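Arylmalonate decarboxylase (Bordetella bronchiseptica, PDB 3DTV) catalyses the decarboxylation of 2-aryl-2-methylmalonates, taking up a proton to give 2-arylpropionates and carbon dioxide. Local coordinates at residues T124-D129 with G152-E157. Residues are numbered along the deposited sequence; the frame is centred on the assembly and turned at random.
Sequences TAYIDD and GITGVE. With SO4 (sulfate ion), chain L.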
loop_
_atom_site.group_PDB
_atom_site.type_symbol
_atom_site.label_atom_id
_atom_site.label_comp_id
_atom_site.label_asym_id
_atom_site.label_seq_id
_atom_site.Cartn_x
_atom_site.Cartn_y
_atom_site.Cartn_z
ATOM N N THR B 124 -10.773 6.148 3.134
ATOM C CA THR B 124 -10.011 6.628 1.966
ATOM C C THR B 124 -10.263 8.112 1.688
ATOM O O THR B 124 -11.320 8.638 2.014
ATOM C CB THR B 124 -10.375 5.863 0.659
ATOM O OG1 THR B 124 -9.380 6.185 -0.355
ATOM C CG2 THR B 124 -11.854 6.249 0.170
ATOM N N ALA B 125 -9.317 8.783 1.050
ATOM C CA ALA B 125 -9.522 10.174 0.646
ATOM C C ALA B 125 -10.008 10.266 -0.802
ATOM O O ALA B 125 -10.378 11.347 -1.287
ATOM C CB ALA B 125 -8.245 10.973 0.816
ATOM N N TYR B 126 -9.956 9.134 -1.499
ATOM C CA TYR B 126 -10.352 9.053 -2.891
ATOM C C TYR B 126 -11.841 8.691 -2.945
ATOM O O TYR B 126 -12.572 8.855 -1.956
ATOM C CB TYR B 126 -9.435 8.070 -3.613
ATOM C CG TYR B 126 -9.540 7.991 -5.115
ATOM C CD1 TYR B 126 -9.532 6.752 -5.759
ATOM C CD2 TYR B 126 -9.560 9.147 -5.908
ATOM C CE1 TYR B 126 -9.606 6.646 -7.130
ATOM C CE2 TYR B 126 -9.624 9.055 -7.296
ATOM C CZ TYR B 126 -9.649 7.793 -7.891
ATOM O OH TYR B 126 -9.717 7.688 -9.260
ATOM N N ILE B 127 -12.308 8.232 -4.098
ATOM C CA ILE B 127 -13.719 7.807 -4.258
ATOM C C ILE B 127 -14.144 6.501 -3.516
ATOM O O ILE B 127 -13.289 5.671 -3.161
ATOM C CB ILE B 127 -14.056 7.727 -5.762
ATOM C CG1 ILE B 127 -13.353 6.517 -6.409
ATOM C CG2 ILE B 127 -13.695 9.098 -6.463
ATOM C CD1 ILE B 127 -13.690 6.289 -7.878
ATOM N N ASP B 128 -15.458 6.334 -3.284
ATOM C CA ASP B 128 -16.041 5.168 -2.588
ATOM C C ASP B 128 -15.518 3.828 -3.132
ATOM O O ASP B 128 -15.355 2.890 -2.376
ATOM C CB ASP B 128 -17.570 5.109 -2.736
ATOM C CG ASP B 128 -18.317 5.994 -1.735
ATOM O OD1 ASP B 128 -17.835 6.180 -0.593
ATOM O OD2 ASP B 128 -19.426 6.473 -2.092
ATOM N N ASP B 129 -15.300 3.785 -4.447
ATOM C CA ASP B 129 -15.006 2.610 -5.205
ATOM C C ASP B 129 -13.806 1.859 -4.628
ATOM O O ASP B 129 -13.747 0.606 -4.689
ATOM C CB ASP B 129 -14.737 2.957 -6.680
ATOM C CG ASP B 129 -14.319 1.719 -7.493
ATOM O OD1 ASP B 129 -15.188 0.818 -7.618
ATOM O OD2 ASP B 129 -13.149 1.619 -7.974
ATOM N N GLY B 152 -13.834 11.453 -1.625
ATOM C CA GLY B 152 -14.140 11.687 -3.047
ATOM C C GLY B 152 -13.283 12.702 -3.826
ATOM O O GLY B 152 -13.737 13.278 -4.827
ATOM N N ILE B 153 -12.038 12.898 -3.395
ATOM C CA ILE B 153 -11.092 13.776 -4.091
ATOM C C ILE B 153 -10.320 13.029 -5.198
ATOM O O ILE B 153 -9.360 12.302 -4.922
ATOM C CB ILE B 153 -10.102 14.419 -3.083
ATOM C CG1 ILE B 153 -10.864 14.928 -1.841
ATOM C CG2 ILE B 153 -9.294 15.537 -3.769
ATOM C CD1 ILE B 153 -10.012 15.035 -0.569
ATOM N N THR B 154 -10.719 13.239 -6.454
ATOM C CA THR B 154 -10.217 12.410 -7.581
ATOM C C THR B 154 -8.762 12.680 -8.067
ATOM O O THR B 154 -8.094 11.735 -8.577
ATOM C CB THR B 154 -11.241 12.350 -8.789
ATOM O OG1 THR B 154 -12.538 11.962 -8.302
ATOM C CG2 THR B 154 -10.808 11.320 -9.845
ATOM N N GLY B 155 -8.282 13.927 -7.892
ATOM C CA GLY B 155 -6.856 14.244 -8.066
ATOM C C GLY B 155 -5.874 13.417 -7.216
ATOM O O GLY B 155 -4.660 13.445 -7.451
ATOM N N VAL B 156 -6.362 12.674 -6.225
ATOM C CA VAL B 156 -5.449 11.802 -5.494
ATOM C C VAL B 156 -5.185 10.509 -6.261
ATOM O O VAL B 156 -4.516 9.610 -5.751
ATOM C CB VAL B 156 -5.877 11.532 -4.010
ATOM C CG1 VAL B 156 -6.369 12.849 -3.345
ATOM C CG2 VAL B 156 -6.917 10.382 -3.910
ATOM N N GLU B 157 -5.723 10.410 -7.481
ATOM C CA GLU B 157 -5.348 9.303 -8.381
ATOM C C GLU B 157 -4.035 9.735 -9.054
ATOM O O GLU B 157 -3.262 8.897 -9.521
ATOM C CB GLU B 157 -6.422 9.049 -9.451
ATOM C CG GLU B 157 -6.470 10.168 -10.532
ATOM C CD GLU B 157 -7.804 10.207 -11.256
ATOM O OE1 GLU B 157 -8.059 11.166 -12.024
ATOM O OE2 GLU B 157 -8.597 9.257 -11.040
HETATM S S SO4 L . -17.793 8.909 -4.524
HETATM O O1 SO4 L . -16.749 9.192 -3.525
HETATM O O2 SO4 L . -17.488 9.555 -5.813
HETATM O O3 SO4 L . -17.893 7.468 -4.742
HETATM O O4 SO4 L . -19.079 9.398 -4.007
#
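Tyr126 OH donates a 2.6 Å hydrogen bond to Glu157 OE2, meeting the carboxylate on its anti side, 23° out of plane, and tethering the loop that follows strand 119-124 to the residue just after the short 3-10 turn 154-156. Both belong to the half of this Asp/Glu racemase-like fold built on the four-stranded parallel sheet that contains strand 119-124. With CG anti to the backbone N (chi1 -171°), the ring extends to bring its OH to Glu157 and CE2 near Thr154. Its edge meets the backbone leading into the turn, CD2 lying 3.3 Å from Ile153 O, an oxygen that also receives Val156 N, and Ile127 CG1 rests over one face near the rim. At the base of the side chain, Val156 CG2 presses against Tyr126 CB at 3.4 Å. Two backbone bonds fasten the segments next to the close approach of Ile127 and Gly152. Ile153 N reaches Ala125 O at 3.1 Å in the carbonyl plane, whereas Gly152 N approaches Tyr126 O from well above the plane of the Tyr126 carbonyl, at 2.9 Å. A sulfate, probably from the crystallisation liquor, takes two bonds from Asp128 N, one to O1 and one to O3.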